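Local coordinates for protein dehalogenase (Rhodospirillaceae, PDB 6A41) that probably catalyses dehalogenation of vicinal haloalcohols to epoxides without a nicotinamide cofactor, as halohydrin dehalogenases built on the short-chain dehydrogenase/reductase fold do, at residues 8-14 against 33-39; 78-84 against 129-134; 21-25 against 220-224; 13-17 against 184-188. One frame throughout, in Å; residues are numbered along the deposited sequence.

Contact 1: residues 8-14 against 33-39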
loop_
_atom_site.group_PDB
_atom_site.type_symbol
_atom_site.label_atom_id
_atom_site.label_comp_id
_atom_site.label_asym_id
_atom_site.label_seq_id
_atom_site.Cartn_x
_atom_site.Cartn_y
_atom_site.Cartn_z
ATOM N N ILE A 8 -18.172 -24.857 4.480
ATOM C CA ILE A 8 -17.185 -24.173 3.660
ATOM C C ILE A 8 -17.186 -24.809 2.271
ATOM O O ILE A 8 -16.943 -26.003 2.169
ATOM C CB ILE A 8 -15.826 -24.291 4.298
ATOM C CG1 ILE A 8 -15.961 -23.591 5.645
ATOM C CG2 ILE A 8 -14.766 -23.595 3.469
ATOM C CD1 ILE A 8 -14.754 -23.500 6.409
ATOM N N LEU A 9 -17.390 -24.028 1.222
ATOM C CA LEU A 9 -17.295 -24.566 -0.123
ATOM C C LEU A 9 -15.957 -24.149 -0.698
ATOM O O LEU A 9 -15.662 -22.949 -0.753
ATOM C CB LEU A 9 -18.414 -23.860 -0.927
ATOM C CG LEU A 9 -18.338 -24.090 -2.400
ATOM C CD1 LEU A 9 -18.367 -25.586 -2.664
ATOM C CD2 LEU A 9 -19.511 -23.301 -3.079
ATOM N N ILE A 10 -15.129 -25.072 -1.142
ATOM C CA ILE A 10 -13.847 -24.767 -1.685
ATOM C C ILE A 10 -13.910 -25.149 -3.201
ATOM O O ILE A 10 -14.332 -26.246 -3.559
ATOM C CB ILE A 10 -12.746 -25.598 -1.060
ATOM C CG1 ILE A 10 -12.716 -25.465 0.502
ATOM C CG2 ILE A 10 -11.359 -25.209 -1.638
ATOM C CD1 ILE A 10 -11.807 -26.446 1.222
ATOM N N THR A 11 -13.570 -24.239 -4.073
ATOM C CA THR A 11 -13.542 -24.506 -5.482
ATOM C C THR A 11 -12.194 -25.057 -5.946
ATOM O O THR A 11 -11.165 -24.947 -5.302
ATOM C CB THR A 11 -13.857 -23.255 -6.322
ATOM O OG1 THR A 11 -12.859 -22.238 -6.099
ATOM C CG2 THR A 11 -15.186 -22.694 -5.899
ATOM N N ASN A 12 -12.215 -25.649 -7.127
ATOM C CA ASN A 12 -11.023 -26.194 -7.792
ATOM C C ASN A 12 -10.101 -26.882 -6.819
ATOM O O ASN A 12 -8.856 -26.653 -6.790
ATOM C CB ASN A 12 -10.374 -25.071 -8.573
ATOM C CG ASN A 12 -11.305 -24.364 -9.535
ATOM O OD1 ASN A 12 -11.830 -24.980 -10.482
ATOM N ND2 ASN A 12 -11.597 -23.124 -9.275
ATOM N N VAL A 13 -10.668 -27.780 -6.017
ATOM C CA VAL A 13 -9.965 -28.265 -4.850
ATOM C C VAL A 13 -8.700 -29.074 -5.126
ATOM O O VAL A 13 -7.816 -29.201 -4.229
ATOM C CB VAL A 13 -10.891 -29.092 -3.935
ATOM C CG1 VAL A 13 -11.075 -30.513 -4.405
ATOM C CG2 VAL A 13 -10.458 -29.061 -2.498
ATOM N N GLU A 14 -8.586 -29.595 -6.333
ATOM C CA GLU A 14 -7.388 -30.246 -6.748
ATOM C C GLU A 14 -6.285 -29.323 -7.107
ATOM O O GLU A 14 -5.198 -29.801 -7.276
ATOM C CB GLU A 14 -7.634 -31.292 -7.920
ATOM C CG GLU A 14 -8.507 -32.424 -7.505
ATOM C CD GLU A 14 -7.892 -33.208 -6.370
ATOM O OE1 GLU A 14 -6.742 -33.711 -6.495
ATOM O OE2 GLU A 14 -8.547 -33.366 -5.316
ATOM N N LEU A 33 -17.492 -28.847 1.591
ATOM C CA LEU A 33 -18.009 -29.149 0.297
ATOM C C LEU A 33 -16.987 -28.720 -0.754
ATOM O O LEU A 33 -16.451 -27.601 -0.676
ATOM C CB LEU A 33 -19.253 -28.333 0.041
ATOM C CG LEU A 33 -20.357 -28.434 1.063
ATOM C CD1 LEU A 33 -21.538 -27.640 0.634
ATOM C CD2 LEU A 33 -20.658 -29.908 1.433
ATOM N N ALA A 34 -16.701 -29.569 -1.695
ATOM C CA ALA A 34 -15.614 -29.307 -2.628
ATOM C C ALA A 34 -16.117 -29.453 -4.034
ATOM O O ALA A 34 -16.713 -30.488 -4.364
ATOM C CB ALA A 34 -14.442 -30.266 -2.399
ATOM N N HIS A 35 -15.772 -28.483 -4.848
ATOM C CA HIS A 35 -15.906 -28.508 -6.312
ATOM C C HIS A 35 -14.550 -28.819 -6.972
ATOM O O HIS A 35 -13.495 -28.435 -6.465
ATOM C CB HIS A 35 -16.419 -27.165 -6.812
ATOM C CG HIS A 35 -16.057 -26.875 -8.236
ATOM N ND1 HIS A 35 -14.905 -26.201 -8.553
ATOM C CD2 HIS A 35 -16.667 -27.181 -9.422
ATOM C CE1 HIS A 35 -14.789 -26.147 -9.879
ATOM N NE2 HIS A 35 -15.838 -26.729 -10.435
ATOM N N ASP A 36 -14.594 -29.530 -8.085
ATOM C CA ASP A 36 -13.453 -29.631 -8.953
ATOM C C ASP A 36 -13.964 -30.024 -10.359
ATOM O O ASP A 36 -14.851 -30.852 -10.466
ATOM C CB ASP A 36 -12.383 -30.629 -8.415
ATOM C CG ASP A 36 -11.049 -30.538 -9.177
ATOM O OD1 ASP A 36 -10.238 -29.598 -8.818
ATOM O OD2 ASP A 36 -10.843 -31.382 -10.164
ATOM N N PRO A 37 -13.304 -29.535 -11.425
ATOM C CA PRO A 37 -13.681 -30.036 -12.742
ATOM C C PRO A 37 -13.575 -31.509 -12.907
ATOM O O PRO A 37 -14.210 -32.048 -13.772
ATOM C CB PRO A 37 -12.639 -29.418 -13.691
ATOM C CG PRO A 37 -12.239 -28.232 -12.969
ATOM C CD PRO A 37 -12.236 -28.538 -11.520
ATOM N N SER A 38 -12.783 -32.188 -12.129
ATOM C CA SER A 38 -12.683 -33.638 -12.228
ATOM C C SER A 38 -13.788 -34.398 -11.543
ATOM O O SER A 38 -13.963 -35.541 -11.816
ATOM C CB SER A 38 -11.373 -34.135 -11.695
ATOM O OG SER A 38 -11.233 -34.081 -10.305
ATOM N N PHE A 39 -14.548 -33.742 -10.675
ATOM C CA PHE A 39 -15.565 -34.361 -9.877
ATOM C C PHE A 39 -16.874 -34.791 -10.631
ATOM O O PHE A 39 -17.773 -35.326 -9.980
ATOM C CB PHE A 39 -15.900 -33.528 -8.632
ATOM C CG PHE A 39 -14.802 -33.448 -7.608
ATOM C CD1 PHE A 39 -13.621 -34.179 -7.712
ATOM C CD2 PHE A 39 -14.927 -32.639 -6.532
ATOM C CE1 PHE A 39 -12.657 -34.138 -6.767
ATOM C CE2 PHE A 39 -13.911 -32.558 -5.608
ATOM C CZ PHE A 39 -12.819 -33.334 -5.692
#
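V13 lays its CG1 against A34 CB at 3.9 Å and against F39 CZ at 3.6 Å. It packs where the two strands give way to loops. Before that point the strands run parallel. L9 is in register with L33, and I10 with A34. Three backbone hydrogen bonds join them: L33 N to I8 O at 3.0 Å, I10 N to L33 O at 2.9 Å, and H35 N to I10 O at 3.0 Å. L9 and L33 share one face of the sheet, with L9 CD1 4.0 Å from L33 CB.

Further along, side chains join the pairing. The H35 ring stands edge-on to the turn, and its ND1 accepts from N12 N at 3.1 Å. H35 O takes V13 N at 2.9 Å. D36 OD1 takes E14 N at 3.0 Å. D36 OD2 meanwhile accepts from S38 N at 2.9 Å in an Asx turn. The D36 carboxylate thus ties both loops at the strand ends, a site that in Rossmann relatives borders the nucleotide.

The segments open and close the first beta-alpha-beta unit of the Rossmann fold. T11 OG1 and N12 ND2 bond to N83 on the next strand, 79-83. Helix 63-74 covers the L9 and L33 face through M66 and A70. Helix 18-27 covers I10 on the opposite face, and Y48 of helix 42-51 covers A34 and V13.

Contact 2: residues 78-84 against 129-134; sequences DALVNND and GRIVFV
Strands 79-83 and 129-134 run parallel. Their axes approach to 4.6 Å and differ by 7° in direction. The register pairs A79 with R130, L80 with I131, V81 with V132 and N82 with F133, with CA atoms 4.5 to 4.8 Å apart. A79 to N83 and R130 to V134 are extended; D78 is at -83/-36, and G129, at 169/173, would jam a CB against the preceding carbonyl O.

The main-chain hydrogen bonds alternate along L80 and N82. L80 N donates to R130 O at 2.9 Å, and L80 O accepts from V132 N at 2.8 Å. N82 N donates to V132 O at 2.7 Å, and N82 O accepts from V134 N at 2.8 Å. A weak bond from R130 N to D78 O, 3.0 Å, opens the ladder. At the far end a water bridges D84 OD2 (2.6 Å) and V134 O (2.9 Å).

Side chains alternate between two faces. On one, V81 (t) sets CG1 3.7 Å from V134 CG2, and A79 CB lies 3.8 Å from R130 CB. On the other, L80 CB is 4.0 Å from I131 CD1, with I131 in m,m. N82 OD1 sits over the face of the F133 ring, 3.7 Å from F133 CE2.

N83 turns to the loop of 13-17, where it bonds K15 O and A17 N. These are central, adjacent strands of the parallel Rossmann sheet, joined by a crossover including helix 98-126.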
loop_
_atom_site.group_PDB
_atom_site.type_symbol
_atom_site.label_atom_id
_atom_site.label_comp_id
_atom_site.label_asym_id
_atom_site.label_seq_id
_atom_site.Cartn_x
_atom_site.Cartn_y
_atom_site.Cartn_z
ATOM N N ASP A 78 -21.570 -21.125 4.597
ATOM C CA ASP A 78 -21.062 -20.083 5.476
ATOM C C ASP A 78 -19.871 -19.359 4.857
ATOM O O ASP A 78 -19.634 -18.161 5.168
ATOM C CB ASP A 78 -20.626 -20.661 6.805
ATOM C CG ASP A 78 -21.810 -21.110 7.646
ATOM O OD1 ASP A 78 -22.691 -20.254 7.940
ATOM O OD2 ASP A 78 -21.944 -22.310 7.914
ATOM N N ALA A 79 -19.011 -20.082 4.111
ATOM C CA ALA A 79 -17.869 -19.489 3.475
ATOM C C ALA A 79 -17.598 -20.049 2.095
ATOM O O ALA A 79 -17.716 -21.314 1.879
ATOM C CB ALA A 79 -16.615 -19.777 4.318
ATOM N N LEU A 80 -17.321 -19.159 1.163
ATOM C CA LEU A 80 -16.845 -19.520 -0.158
ATOM C C LEU A 80 -15.348 -19.303 -0.225
ATOM O O LEU A 80 -14.880 -18.134 -0.072
ATOM C CB LEU A 80 -17.539 -18.764 -1.250
ATOM C CG LEU A 80 -17.004 -18.775 -2.698
ATOM C CD1 LEU A 80 -17.119 -20.229 -3.197
ATOM C CD2 LEU A 80 -17.768 -17.836 -3.594
ATOM N N VAL A 81 -14.597 -20.331 -0.551
ATOM C CA VAL A 81 -13.189 -20.151 -0.794
ATOM C C VAL A 81 -12.962 -20.243 -2.285
ATOM O O VAL A 81 -13.103 -21.374 -2.888
ATOM C CB VAL A 81 -12.370 -21.229 -0.044
ATOM C CG1 VAL A 81 -10.919 -21.127 -0.393
ATOM C CG2 VAL A 81 -12.579 -21.145 1.448
ATOM N N ASN A 82 -12.733 -19.112 -2.927
ATOM C CA ASN A 82 -12.559 -19.083 -4.372
ATOM C C ASN A 82 -11.054 -19.395 -4.607
ATOM O O ASN A 82 -10.255 -18.514 -4.503
ATOM C CB ASN A 82 -12.864 -17.735 -4.937
ATOM C CG ASN A 82 -14.348 -17.463 -5.212
ATOM O OD1 ASN A 82 -14.838 -16.392 -4.858
ATOM N ND2 ASN A 82 -14.942 -18.273 -5.974
ATOM N N ASN A 83 -10.729 -20.642 -4.897
ATOM C CA ASN A 83 -9.418 -21.177 -5.075
ATOM C C ASN A 83 -9.157 -21.294 -6.588
ATOM O O ASN A 83 -9.576 -22.194 -7.242
ATOM C CB ASN A 83 -9.342 -22.489 -4.334
ATOM C CG ASN A 83 -8.048 -23.218 -4.561
ATOM O OD1 ASN A 83 -6.948 -22.696 -4.255
ATOM N ND2 ASN A 83 -8.136 -24.422 -5.055
ATOM N N ASP A 84 -8.563 -20.246 -7.136
ATOM C CA ASP A 84 -8.438 -20.028 -8.566
ATOM C C ASP A 84 -6.956 -19.974 -8.940
ATOM O O ASP A 84 -6.153 -19.325 -8.254
ATOM C CB ASP A 84 -9.174 -18.722 -8.966
ATOM C CG ASP A 84 -10.587 -18.708 -8.403
ATOM O OD1 ASP A 84 -11.403 -19.510 -8.868
ATOM O OD2 ASP A 84 -10.826 -17.945 -7.429
ATOM N N GLY A 129 -21.682 -14.388 6.281
ATOM C CA GLY A 129 -20.951 -15.090 5.327
ATOM C C GLY A 129 -19.505 -14.634 5.273
ATOM O O GLY A 129 -19.124 -13.605 5.836
ATOM N N ARG A 130 -18.757 -15.382 4.490
ATOM C CA ARG A 130 -17.366 -15.131 4.298
ATOM C C ARG A 130 -17.039 -15.453 2.847
ATOM O O ARG A 130 -17.442 -16.512 2.328
ATOM C CB ARG A 130 -16.505 -16.042 5.169
ATOM C CG ARG A 130 -16.716 -15.915 6.619
ATOM C CD ARG A 130 -15.887 -14.757 7.090
ATOM N NE ARG A 130 -15.969 -14.645 8.539
ATOM C CZ ARG A 130 -16.952 -14.134 9.229
ATOM N NH1 ARG A 130 -18.007 -13.553 8.665
ATOM N NH2 ARG A 130 -16.855 -14.098 10.515
ATOM N N ILE A 131 -16.372 -14.574 2.152
ATOM C CA ILE A 131 -15.868 -14.914 0.835
ATOM C C ILE A 131 -14.320 -14.717 0.842
ATOM O O ILE A 131 -13.865 -13.601 1.238
ATOM C CB ILE A 131 -16.436 -13.956 -0.239
ATOM C CG1 ILE A 131 -17.945 -13.801 -0.334
ATOM C CG2 ILE A 131 -15.878 -14.294 -1.618
ATOM C CD1 ILE A 131 -18.616 -14.898 -0.943
ATOM N N VAL A 132 -13.543 -15.744 0.541
ATOM C CA VAL A 132 -12.065 -15.642 0.529
ATOM C C VAL A 132 -11.572 -15.975 -0.864
ATOM O O VAL A 132 -11.903 -17.050 -1.405
ATOM C CB VAL A 132 -11.374 -16.522 1.572
ATOM C CG1 VAL A 132 -9.829 -16.473 1.441
ATOM C CG2 VAL A 132 -11.938 -16.343 2.998
ATOM N N PHE A 133 -10.901 -15.025 -1.508
ATOM C CA PHE A 133 -10.228 -15.281 -2.742
ATOM C C PHE A 133 -8.872 -15.851 -2.448
ATOM O O PHE A 133 -8.010 -15.190 -1.761
ATOM C CB PHE A 133 -10.168 -14.013 -3.609
ATOM C CG PHE A 133 -11.510 -13.529 -4.108
ATOM C CD1 PHE A 133 -12.336 -12.780 -3.301
ATOM C CD2 PHE A 133 -11.898 -13.732 -5.392
ATOM C CE1 PHE A 133 -13.563 -12.298 -3.744
ATOM C CE2 PHE A 133 -13.162 -13.274 -5.835
ATOM C CZ PHE A 133 -13.988 -12.615 -4.973
ATOM N N VAL A 134 -8.544 -16.986 -2.977
ATOM C CA VAL A 134 -7.138 -17.444 -2.827
ATOM C C VAL A 134 -6.377 -16.902 -4.018
ATOM O O VAL A 134 -6.686 -17.263 -5.159
ATOM C CB VAL A 134 -6.964 -18.914 -2.835
ATOM C CG1 VAL A 134 -5.560 -19.285 -2.396
ATOM C CG2 VAL A 134 -7.968 -19.506 -1.852
HETATM O O HOH W 1 -9.151 -16.239 -6.329
#

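Contact 3: residues 21-25 against 220-224; sequences TTRIA and TICFL
Two helical segments cross at -56°, their axes 9.3 Å apart at closest approach. Both have regular helical backbone angles. T21 CA lies nearest I221 CA, at 6.8 Å, and A25 CA nearest C222 CA, at 6.0 Å. The interface is small, about 200 Å² in all.

T21 (m) comes first. Its OG1 is 3.2 Å from I221 CD1, a tight van der Waals touch, while that hydroxyl is bonded to A17 O one turn earlier. I221 takes the m,t rotamer. T21 CG2 also lies 4.3 Å from C222 SG. T22 and R23 face elsewhere; R23 makes a salt bridge with D215. I24 (m,m) places CG2 3.9 Å from C222 SG. A25 completes the pocket, with CB 3.7 Å and N 3.4 Å from C222 SG. A25 N is already committed to T21 O, 2.9 Å away. C222 (chi1 -73°) drops its sulfur among T21, I24 and A25.

Both helices lie on one face of the central sheet. T21 and T22 rest on I10 of strand 7-10. I221 rests on V81, V134 and V177 of the next three strands. Beyond C222, F223 of helix 214-225 stacks on F223 of a second subunit.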
loop_
_atom_site.group_PDB
_atom_site.type_symbol
_atom_site.label_atom_id
_atom_site.label_comp_id
_atom_site.label_asym_id
_atom_site.label_seq_id
_atom_site.Cartn_x
_atom_site.Cartn_y
_atom_site.Cartn_z
ATOM N N THR A 21 -6.425 -26.318 2.542
ATOM C CA THR A 21 -7.567 -25.754 3.132
ATOM C C THR A 21 -8.522 -26.881 3.604
ATOM O O THR A 21 -9.036 -26.794 4.655
ATOM C CB THR A 21 -8.310 -24.809 2.185
ATOM O OG1 THR A 21 -7.370 -23.780 1.730
ATOM C CG2 THR A 21 -9.482 -24.150 2.918
ATOM N N THR A 22 -8.745 -27.914 2.795
ATOM C CA THR A 22 -9.657 -28.997 3.208
ATOM C C THR A 22 -9.215 -29.598 4.539
ATOM O O THR A 22 -10.005 -29.783 5.491
ATOM C CB THR A 22 -9.624 -30.123 2.165
ATOM O OG1 THR A 22 -10.166 -29.664 0.950
ATOM C CG2 THR A 22 -10.440 -31.319 2.628
ATOM N N ARG A 23 -7.928 -29.900 4.549
ATOM C CA ARG A 23 -7.267 -30.565 5.686
ATOM C C ARG A 23 -7.407 -29.786 7.007
ATOM O O ARG A 23 -7.820 -30.345 8.080
ATOM C CB ARG A 23 -5.770 -30.798 5.392
ATOM C CG ARG A 23 -5.080 -31.618 6.436
ATOM C CD ARG A 23 -3.549 -31.823 6.223
ATOM N NE ARG A 23 -3.372 -32.438 4.946
ATOM C CZ ARG A 23 -2.898 -31.918 3.812
ATOM N NH1 ARG A 23 -2.437 -30.727 3.694
ATOM N NH2 ARG A 23 -2.907 -32.719 2.738
ATOM N N ILE A 24 -7.065 -28.516 6.958
ATOM C CA ILE A 24 -7.205 -27.680 8.158
ATOM C C ILE A 24 -8.670 -27.422 8.519
ATOM O O ILE A 24 -8.997 -27.509 9.716
ATOM C CB ILE A 24 -6.405 -26.364 8.006
ATOM C CG1 ILE A 24 -4.880 -26.619 7.820
ATOM C CG2 ILE A 24 -6.550 -25.513 9.257
ATOM C CD1 ILE A 24 -4.241 -27.454 8.927
ATOM N N ALA A 25 -9.536 -27.140 7.536
ATOM C CA ALA A 25 -10.933 -26.849 7.833
ATOM C C ALA A 25 -11.546 -28.066 8.587
ATOM O O ALA A 25 -12.257 -27.932 9.566
ATOM C CB ALA A 25 -11.660 -26.595 6.546
ATOM N N THR A 220 -4.439 -20.067 7.244
ATOM C CA THR A 220 -4.777 -18.658 6.954
ATOM C C THR A 220 -6.140 -18.445 6.387
ATOM O O THR A 220 -6.913 -17.585 6.810
ATOM C CB THR A 220 -3.630 -18.005 6.154
ATOM O OG1 THR A 220 -2.375 -18.164 6.904
ATOM C CG2 THR A 220 -3.922 -16.590 5.991
ATOM N N ILE A 221 -6.439 -19.198 5.360
ATOM C CA ILE A 221 -7.778 -19.190 4.770
ATOM C C ILE A 221 -8.848 -19.579 5.781
ATOM O O ILE A 221 -9.910 -18.848 5.889
ATOM C CB ILE A 221 -7.782 -20.064 3.490
ATOM C CG1 ILE A 221 -6.851 -19.578 2.403
ATOM C CG2 ILE A 221 -9.195 -20.354 3.011
ATOM C CD1 ILE A 221 -6.443 -20.698 1.402
ATOM N N CYS A 222 -8.626 -20.644 6.554
ATOM C CA CYS A 222 -9.509 -21.018 7.610
ATOM C C CYS A 222 -9.749 -19.920 8.670
ATOM O O CYS A 222 -10.883 -19.636 9.072
ATOM C CB CYS A 222 -9.075 -22.290 8.308
ATOM S SG CYS A 222 -9.369 -23.728 7.245
ATOM N N PHE A 223 -8.651 -19.264 9.062
ATOM C CA PHE A 223 -8.817 -18.164 9.957
ATOM C C PHE A 223 -9.796 -17.075 9.350
ATOM O O PHE A 223 -10.767 -16.662 10.070
ATOM C CB PHE A 223 -7.455 -17.502 10.337
ATOM C CG PHE A 223 -7.668 -16.142 11.069
ATOM C CD1 PHE A 223 -8.216 -16.120 12.326
ATOM C CD2 PHE A 223 -7.385 -14.953 10.408
ATOM C CE1 PHE A 223 -8.529 -14.889 13.006
ATOM C CE2 PHE A 223 -7.626 -13.730 11.024
ATOM C CZ PHE A 223 -8.186 -13.711 12.283
ATOM N N LEU A 224 -9.636 -16.692 8.083
ATOM C CA LEU A 224 -10.513 -15.661 7.518
ATOM C C LEU A 224 -11.962 -16.142 7.400
ATOM O O LEU A 224 -12.865 -15.291 7.487
ATOM C CB LEU A 224 -10.029 -15.179 6.155
ATOM C CG LEU A 224 -8.670 -14.463 6.295
ATOM C CD1 LEU A 224 -8.083 -14.326 4.896
ATOM C CD2 LEU A 224 -8.778 -13.108 7.016
#

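Contact 4: residues 13-17 against 184-188; sequences VEKFA and NPDYF
The loop after strand 7-10 fits the T-x4-F pattern of halohydrin dehalogenases, T11 to F16; in relatives the aromatic residue lines the halide pocket, and F16 probably does so here. Residues 184-188 follow strand 172-179 and close over that loop.

Neither segment is regular helix or strand. The CA atoms of F16 and N184 come to 5.4 Å. F16 has phi 47° and psi -114°, a sharp bend just before the N-cap residue A17. The D186 carboxylate (chi1 m) bonds to the loop at two points. D186 OD1 accepts from F16 N at 2.7 Å, and D186 OD2 forms a salt bridge with K15 NZ at 3.0 Å.

F16 (chi1 -161°) presents a ring face to the edge of Y187 (m). This T-shaped pair has centroids 5.3 Å apart and planes at 90°, and F16 CE1 meets Y187 CD2 at 3.9 Å. P185 CD packs on F16 O at 3.7 Å. N184 OD1 (chi1 82°, p) accepts from D186 N at 2.8 Å, an Asx turn, and from Y187 N at 3.1 Å, an Asx motif; N184 ND2 bonds to V182 O.

Y187 OH bonds to Y86 O, and the Y187 ring meets the ring of Y149. One carboxylate and one aromatic pair thus fix F16 from the backbone and from the ring, consistent with a pocket wall held in a set shape.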
loop_
_atom_site.group_PDB
_atom_site.type_symbol
_atom_site.label_atom_id
_atom_site.label_comp_id
_atom_site.label_asym_id
_atom_site.label_seq_id
_atom_site.Cartn_x
_atom_site.Cartn_y
_atom_site.Cartn_z
ATOM N N VAL A 13 -10.668 -27.780 -6.017
ATOM C CA VAL A 13 -9.965 -28.265 -4.850
ATOM C C VAL A 13 -8.700 -29.074 -5.126
ATOM O O VAL A 13 -7.816 -29.201 -4.229
ATOM C CB VAL A 13 -10.891 -29.092 -3.935
ATOM C CG1 VAL A 13 -11.075 -30.513 -4.405
ATOM C CG2 VAL A 13 -10.458 -29.061 -2.498
ATOM N N GLU A 14 -8.586 -29.595 -6.333
ATOM C CA GLU A 14 -7.388 -30.246 -6.748
ATOM C C GLU A 14 -6.285 -29.323 -7.107
ATOM O O GLU A 14 -5.198 -29.801 -7.276
ATOM C CB GLU A 14 -7.634 -31.292 -7.920
ATOM C CG GLU A 14 -8.507 -32.424 -7.505
ATOM C CD GLU A 14 -7.892 -33.208 -6.370
ATOM O OE1 GLU A 14 -6.742 -33.711 -6.495
ATOM O OE2 GLU A 14 -8.547 -33.366 -5.316
ATOM N N LYS A 15 -6.493 -28.026 -7.166
ATOM C CA LYS A 15 -5.425 -27.071 -7.464
ATOM C C LYS A 15 -5.056 -26.300 -6.223
ATOM O O LYS A 15 -5.833 -26.219 -5.263
ATOM C CB LYS A 15 -5.934 -26.027 -8.451
ATOM C CG LYS A 15 -6.083 -26.625 -9.841
ATOM C CD LYS A 15 -6.784 -25.654 -10.736
ATOM C CE LYS A 15 -5.873 -24.884 -11.631
ATOM N NZ LYS A 15 -5.014 -25.672 -12.542
ATOM N N PHE A 16 -3.904 -25.687 -6.323
ATOM C CA PHE A 16 -3.464 -24.545 -5.465
ATOM C C PHE A 16 -3.720 -24.826 -3.966
ATOM O O PHE A 16 -3.107 -25.746 -3.432
ATOM C CB PHE A 16 -4.233 -23.272 -5.974
ATOM C CG PHE A 16 -3.630 -21.921 -5.562
ATOM C CD1 PHE A 16 -2.319 -21.798 -5.032
ATOM C CD2 PHE A 16 -4.348 -20.789 -5.785
ATOM C CE1 PHE A 16 -1.809 -20.579 -4.669
ATOM C CE2 PHE A 16 -3.824 -19.556 -5.501
ATOM C CZ PHE A 16 -2.572 -19.434 -4.971
ATOM N N ALA A 17 -4.613 -24.106 -3.288
ATOM C CA ALA A 17 -4.724 -24.219 -1.846
ATOM C C ALA A 17 -5.798 -25.222 -1.406
ATOM O O ALA A 17 -6.130 -25.342 -0.205
ATOM C CB ALA A 17 -5.069 -22.885 -1.253
ATOM N N ASN A 184 2.703 -26.104 -3.453
ATOM C CA ASN A 184 1.426 -26.345 -4.032
ATOM C C ASN A 184 1.548 -26.831 -5.398
ATOM O O ASN A 184 2.537 -26.528 -6.064
ATOM C CB ASN A 184 0.519 -25.115 -3.906
ATOM C CG ASN A 184 0.720 -24.057 -4.935
ATOM O OD1 ASN A 184 0.248 -24.227 -6.076
ATOM N ND2 ASN A 184 1.248 -22.866 -4.515
ATOM N N PRO A 185 0.498 -27.476 -5.885
ATOM C CA PRO A 185 0.706 -28.104 -7.185
ATOM C C PRO A 185 0.792 -27.209 -8.390
ATOM O O PRO A 185 1.305 -27.665 -9.415
ATOM C CB PRO A 185 -0.458 -29.093 -7.265
ATOM C CG PRO A 185 -1.512 -28.505 -6.420
ATOM C CD PRO A 185 -0.787 -27.920 -5.273
ATOM N N ASP A 186 0.279 -25.988 -8.314
ATOM C CA ASP A 186 0.220 -25.044 -9.437
ATOM C C ASP A 186 1.504 -24.234 -9.658
ATOM O O ASP A 186 2.015 -24.138 -10.780
ATOM C CB ASP A 186 -1.024 -24.152 -9.315
ATOM C CG ASP A 186 -2.232 -24.942 -9.643
ATOM O OD1 ASP A 186 -2.715 -25.751 -8.768
ATOM O OD2 ASP A 186 -2.607 -24.931 -10.833
ATOM N N TYR A 187 2.033 -23.677 -8.581
ATOM C CA TYR A 187 3.143 -22.760 -8.647
ATOM C C TYR A 187 4.448 -23.313 -8.031
ATOM O O TYR A 187 5.507 -22.811 -8.402
ATOM C CB TYR A 187 2.715 -21.436 -7.982
ATOM C CG TYR A 187 1.458 -20.873 -8.675
ATOM C CD1 TYR A 187 1.450 -20.631 -10.019
ATOM C CD2 TYR A 187 0.303 -20.722 -7.995
ATOM C CE1 TYR A 187 0.260 -20.264 -10.679
ATOM C CE2 TYR A 187 -0.886 -20.276 -8.618
ATOM C CZ TYR A 187 -0.879 -19.982 -9.925
ATOM O OH TYR A 187 -2.091 -19.640 -10.567
ATOM N N PHE A 188 4.367 -24.225 -7.009
ATOM C CA PHE A 188 5.581 -24.723 -6.310
ATOM C C PHE A 188 5.445 -26.234 -6.166
ATOM O O PHE A 188 5.252 -26.723 -5.082
ATOM C CB PHE A 188 5.822 -23.977 -4.964
ATOM C CG PHE A 188 6.064 -22.527 -5.190
ATOM C CD1 PHE A 188 7.320 -22.094 -5.557
ATOM C CD2 PHE A 188 4.940 -21.637 -5.213
ATOM C CE1 PHE A 188 7.496 -20.742 -5.951
ATOM C CE2 PHE A 188 5.099 -20.322 -5.584
ATOM C CZ PHE A 188 6.402 -19.874 -5.925
#

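Overall arrangement
Contacts 1 and 2 are ladders of the same parallel sheet, with strands 7-10 and 79-83 adjacent. Both are buried, yet contact 1 adds side-chain-to-backbone hydrogen bonds of H35 and D36 at its loop end. Contact 3 lies on one face of that sheet as van der Waals packing alone. Its I221 reaches V81 and V134 of contact 2, while T21 and T22 reach I10 of contact 1. Contact 4 is partly buried and joins two loops through a salt bridge, a backbone-to-carboxylate hydrogen bond and an aromatic pair. It shares V13 and E14 with contact 1. N83 of contact 2 holds K15 and A17 of contact 4, tying the sheet to the probable halide-pocket loop.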